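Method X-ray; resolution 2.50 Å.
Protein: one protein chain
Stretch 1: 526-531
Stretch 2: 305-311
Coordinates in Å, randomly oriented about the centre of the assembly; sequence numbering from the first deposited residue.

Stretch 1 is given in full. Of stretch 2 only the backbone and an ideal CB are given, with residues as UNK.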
ATOM      1  N   GLY A 526       1.582  19.591  -7.598  1.00 46.88           N
ATOM      2  CA  GLY A 526       0.676  20.489  -6.909  1.00 36.90           C
ATOM      3  C   GLY A 526      -0.709  19.891  -6.737  1.00 56.19           C
ATOM      4  O   GLY A 526      -1.709  20.546  -7.015  1.00 42.80           O
ATOM      5  N   MET A 527      -0.766  18.642  -6.278  1.00 42.09           N
ATOM      6  CA  MET A 527      -2.036  17.936  -6.119  1.00 47.00           C
ATOM      7  C   MET A 527      -2.168  17.278  -4.753  1.00 47.12           C
ATOM      8  O   MET A 527      -2.764  16.206  -4.634  1.00 50.81           O
ATOM      9  CB  MET A 527      -2.198  16.858  -7.194  1.00 42.48           C
ATOM     10  CG  MET A 527      -2.233  17.361  -8.619  1.00 48.55           C
ATOM     11  SD  MET A 527      -2.276  15.975  -9.769  1.00 70.99           S
ATOM     12  CE  MET A 527      -2.453  16.840 -11.325  1.00 66.39           C
ATOM     13  N   SER A 528      -1.611  17.908  -3.726  1.00 46.29           N
ATOM     14  CA  SER A 528      -1.646  17.334  -2.384  1.00 54.15           C
ATOM     15  C   SER A 528      -3.083  17.182  -1.895  1.00 46.99           C
ATOM     16  O   SER A 528      -3.945  17.999  -2.213  1.00 40.49           O
ATOM     17  CB  SER A 528      -0.839  18.193  -1.411  1.00 49.31           C
ATOM     18  OG  SER A 528      -1.364  19.507  -1.338  1.00 78.11           O
ATOM     19  N   ARG A 529      -3.334  16.119  -1.138  1.00 42.45           N
ATOM     20  CA  ARG A 529      -4.656  15.853  -0.581  1.00 36.59           C
ATOM     21  C   ARG A 529      -5.047  16.929   0.431  1.00 50.94           C
ATOM     22  O   ARG A 529      -4.177  17.550   1.040  1.00 42.94           O
ATOM     23  CB  ARG A 529      -4.683  14.470   0.075  1.00 46.43           C
ATOM     24  CG  ARG A 529      -4.755  13.311  -0.906  1.00 41.80           C
ATOM     25  CD  ARG A 529      -5.947  13.457  -1.824  1.00 39.19           C
ATOM     26  NE  ARG A 529      -6.240  12.226  -2.551  1.00 42.36           N
ATOM     27  CZ  ARG A 529      -7.058  12.161  -3.596  1.00 39.67           C
ATOM     28  NH1 ARG A 529      -7.648  13.262  -4.045  1.00 38.50           N
ATOM     29  NH2 ARG A 529      -7.275  11.004  -4.202  1.00 55.64           N
ATOM     30  N   PRO A 530      -6.360  17.159   0.605  1.00 54.09           N
ATOM     31  CA  PRO A 530      -6.855  18.189   1.530  1.00 43.80           C
ATOM     32  C   PRO A 530      -6.343  18.049   2.966  1.00 51.43           C
ATOM     33  O   PRO A 530      -5.988  19.058   3.576  1.00 60.03           O
ATOM     34  CB  PRO A 530      -8.373  17.997   1.480  1.00 37.28           C
ATOM     35  CG  PRO A 530      -8.628  17.431   0.125  1.00 43.79           C
ATOM     36  CD  PRO A 530      -7.453  16.542  -0.169  1.00 36.64           C
ATOM     37  N   ASP A 531      -6.302  16.830   3.500  1.00 53.14           N
ATOM     38  CA  ASP A 531      -5.878  16.635   4.885  1.00 52.65           C
ATOM     39  C   ASP A 531      -4.377  16.892   5.044  1.00 49.36           C
ATOM     40  O   ASP A 531      -3.940  17.430   6.061  1.00 47.79           O
ATOM     41  CB  ASP A 531      -6.250  15.228   5.378  1.00 42.43           C
ATOM     42  CG  ASP A 531      -5.544  14.122   4.610  1.00 68.06           C
ATOM     43  OD1 ASP A 531      -5.244  14.316   3.414  1.00 65.57           O
ATOM     44  OD2 ASP A 531      -5.302  13.047   5.205  1.00 58.36           O
ATOM     45  N   UNK A 305     -15.766  13.878  -0.825  1.00 50.61           N
ATOM     46  CA  UNK A 305     -16.091  14.739  -1.961  1.00 60.30           C
ATOM     47  C   UNK A 305     -14.861  15.090  -2.796  1.00 48.75           C
ATOM     48  O   UNK A 305     -14.630  16.253  -3.121  1.00 60.74           O
ATOM     49  CB  UNK A 305     -16.760  16.023  -1.467  1.00 60.30           C
ATOM     50  N   UNK A 306     -14.072  14.077  -3.138  1.00 52.42           N
ATOM     51  CA  UNK A 306     -12.868  14.288  -3.929  1.00 46.41           C
ATOM     52  C   UNK A 306     -13.109  13.957  -5.395  1.00 58.39           C
ATOM     53  O   UNK A 306     -13.851  13.031  -5.727  1.00 60.14           O
ATOM     54  CB  UNK A 306     -11.716  13.444  -3.381  1.00 46.41           C
ATOM     55  N   UNK A 307     -12.478  14.732  -6.268  1.00 60.63           N
ATOM     56  CA  UNK A 307     -12.596  14.541  -7.705  1.00 57.41           C
ATOM     57  C   UNK A 307     -11.392  13.770  -8.222  1.00 35.37           C
ATOM     58  O   UNK A 307     -10.381  13.666  -7.527  1.00 61.53           O
ATOM     59  CB  UNK A 307     -12.725  15.885  -8.424  1.00 57.41           C
ATOM     60  N   UNK A 308     -11.500  13.202  -9.434  1.00 47.34           N
ATOM     61  CA  UNK A 308     -10.286  12.644 -10.035  1.00 35.70           C
ATOM     62  C   UNK A 308      -9.278  13.757 -10.269  1.00 37.62           C
ATOM     63  O   UNK A 308      -9.670  14.901 -10.482  1.00 50.23           O
ATOM     64  CB  UNK A 308     -10.603  11.923 -11.347  1.00 35.70           C
ATOM     65  N   UNK A 309      -7.995  13.430 -10.210  1.00 42.10           N
ATOM     66  CA  UNK A 309      -6.962  14.445 -10.292  1.00 35.19           C
ATOM     67  C   UNK A 309      -6.654  14.807 -11.737  1.00 45.05           C
ATOM     68  O   UNK A 309      -6.343  15.954 -12.050  1.00 43.36           O
ATOM     69  CB  UNK A 309      -5.692  13.966  -9.586  1.00 35.19           C
ATOM     70  N   UNK A 310      -6.747  13.822 -12.620  1.00 40.57           N
ATOM     71  CA  UNK A 310      -6.353  14.009 -14.008  1.00 36.73           C
ATOM     72  C   UNK A 310      -7.374  13.388 -14.958  1.00 39.07           C
ATOM     73  O   UNK A 310      -7.959  12.352 -14.651  1.00 43.82           O
ATOM     74  CB  UNK A 310      -4.968  13.406 -14.252  1.00 36.73           C
ATOM     75  N   UNK A 311      -7.601  14.034 -16.100  1.00 42.74           N
ATOM     76  CA  UNK A 311      -8.449  13.472 -17.146  1.00 40.61           C
ATOM     77  C   UNK A 311      -7.817  13.663 -18.528  1.00 41.25           C
ATOM     78  O   UNK A 311      -7.138  14.658 -18.781  1.00 45.69           O
ATOM     79  CB  UNK A 311      -9.837  14.115 -17.106  1.00 40.61           C
TER

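The two stretches run in opposite directions, so the early positions of stretch 2 lie beside Arg529 and Pro530 and the later ones beside Met527.

Position 305 has nothing of stretch 1 within 5.5 Å of its ideal CB. Its backbone angles, phi 54° and psi 48°, fall in the left-handed region, where glycine, asparagine and aspartate are most at ease but other residues occur. The residue is Gln305, whose side chain makes no contact here.

At position 306 the CA-to-CB bond points toward stretch 1, and the ideal CB lies 4.1 Å from Arg529 NH1. Beyond it are the flat guanidinium and the carbon ring of Pro530. An acid could answer the charge, whereas a branched aliphatic chain or methionine could cover the guanidinium and meet the proline as well. Leu306 takes the aliphatic course, with chi1 m and chi2 t. Its CD1 lies over one face of the guanidinium, 3.6 Å from Arg529 NH1, a place where a methyl can pack without standing in the path of the N-H groups, which point outward in the plane. The other methyl reaches the proline: Leu306 CD2 is 3.7 Å from Pro530 CG, an apolar contact.

At 307 the CB points sideways, with no atom of stretch 1 within 5.5 Å, so many side chains would be compatible with what is visible. The backbone comes closer, with the carbonyl O of 307 near the edge of the guanidinium, 4.4 Å from Arg529 NH1, too far for a hydrogen bond. Ala307 adds only a methyl group, which stays out of the contact.

Position 308 points away from stretch 1. Its phi of -63° and psi of 150° suit proline, though they also suit many other residues. It is Pro308, and its ring makes no contact with stretch 1.

Position 309 points toward stretch 1 again, its ideal CB 4.0 Å from Met527 SD. The site thus has a thioether close at hand and the positive charge of Arg529 farther off. An apolar residue could pack on the sulfur, but an acid of modest length could do this with its CB and send a carboxylate toward the arginine. Asp309 does both: its CB is 4.0 Å from Met527 SD, and its OD1 is 3.8 Å from Arg529 NH1. This salt bridge is long, and because the oxygen lies well out of the guanidinium plane, no N-H points at it; the attraction is between charges alone.

At 310 the strand begins, with an extended phi of -136° and psi of 144°, which favour beta-branched residues. The CB points sideways, 5.2 Å from Met527 CE, leaving room for a small or medium apolar group. Val310, with chi1 t, places CG2 3.7 Å from Met527 CE, so that the two methyls meet at the tip of the methionine's extended chain.

Position 311 continues the strand beyond the reach of stretch 1, which therefore expresses no preference. The residue is Ala311.

Stretch 2 305-311: QLAPDVA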
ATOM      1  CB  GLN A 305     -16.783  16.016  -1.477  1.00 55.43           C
ATOM      2  CG  GLN A 305     -18.224  15.808  -1.035  1.00 77.66           C
ATOM      3  CD  GLN A 305     -19.154  15.519  -2.201  1.00 99.20           C
ATOM      4  OE1 GLN A 305     -19.376  14.362  -2.564  1.00 86.42           O
ATOM      5  NE2 GLN A 305     -19.704  16.574  -2.794  1.00103.48           N
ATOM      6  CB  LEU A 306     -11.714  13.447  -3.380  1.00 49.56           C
ATOM      7  CG  LEU A 306     -11.296  13.764  -1.943  1.00 53.18           C
ATOM      8  CD1 LEU A 306     -10.138  12.882  -1.505  1.00 42.72           C
ATOM      9  CD2 LEU A 306     -10.932  15.230  -1.819  1.00 37.29           C
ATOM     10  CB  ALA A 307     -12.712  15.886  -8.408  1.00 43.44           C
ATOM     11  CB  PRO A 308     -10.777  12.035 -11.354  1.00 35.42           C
ATOM     12  CG  PRO A 308     -12.124  12.648 -11.598  1.00 46.61           C
ATOM     13  CD  PRO A 308     -12.697  12.943 -10.252  1.00 41.68           C
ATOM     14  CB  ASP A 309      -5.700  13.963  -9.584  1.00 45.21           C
ATOM     15  CG  ASP A 309      -5.978  13.495  -8.170  1.00 58.24           C
ATOM     16  OD1 ASP A 309      -6.033  14.355  -7.265  1.00 55.26           O
ATOM     17  OD2 ASP A 309      -6.143  12.269  -7.967  1.00 54.02           O
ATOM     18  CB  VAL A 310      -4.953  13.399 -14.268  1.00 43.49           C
ATOM     19  CG1 VAL A 310      -4.568  13.527 -15.722  1.00 35.95           C
ATOM     20  CG2 VAL A 310      -3.903  14.069 -13.385  1.00 35.67           C
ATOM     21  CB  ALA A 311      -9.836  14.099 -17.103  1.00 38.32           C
TER
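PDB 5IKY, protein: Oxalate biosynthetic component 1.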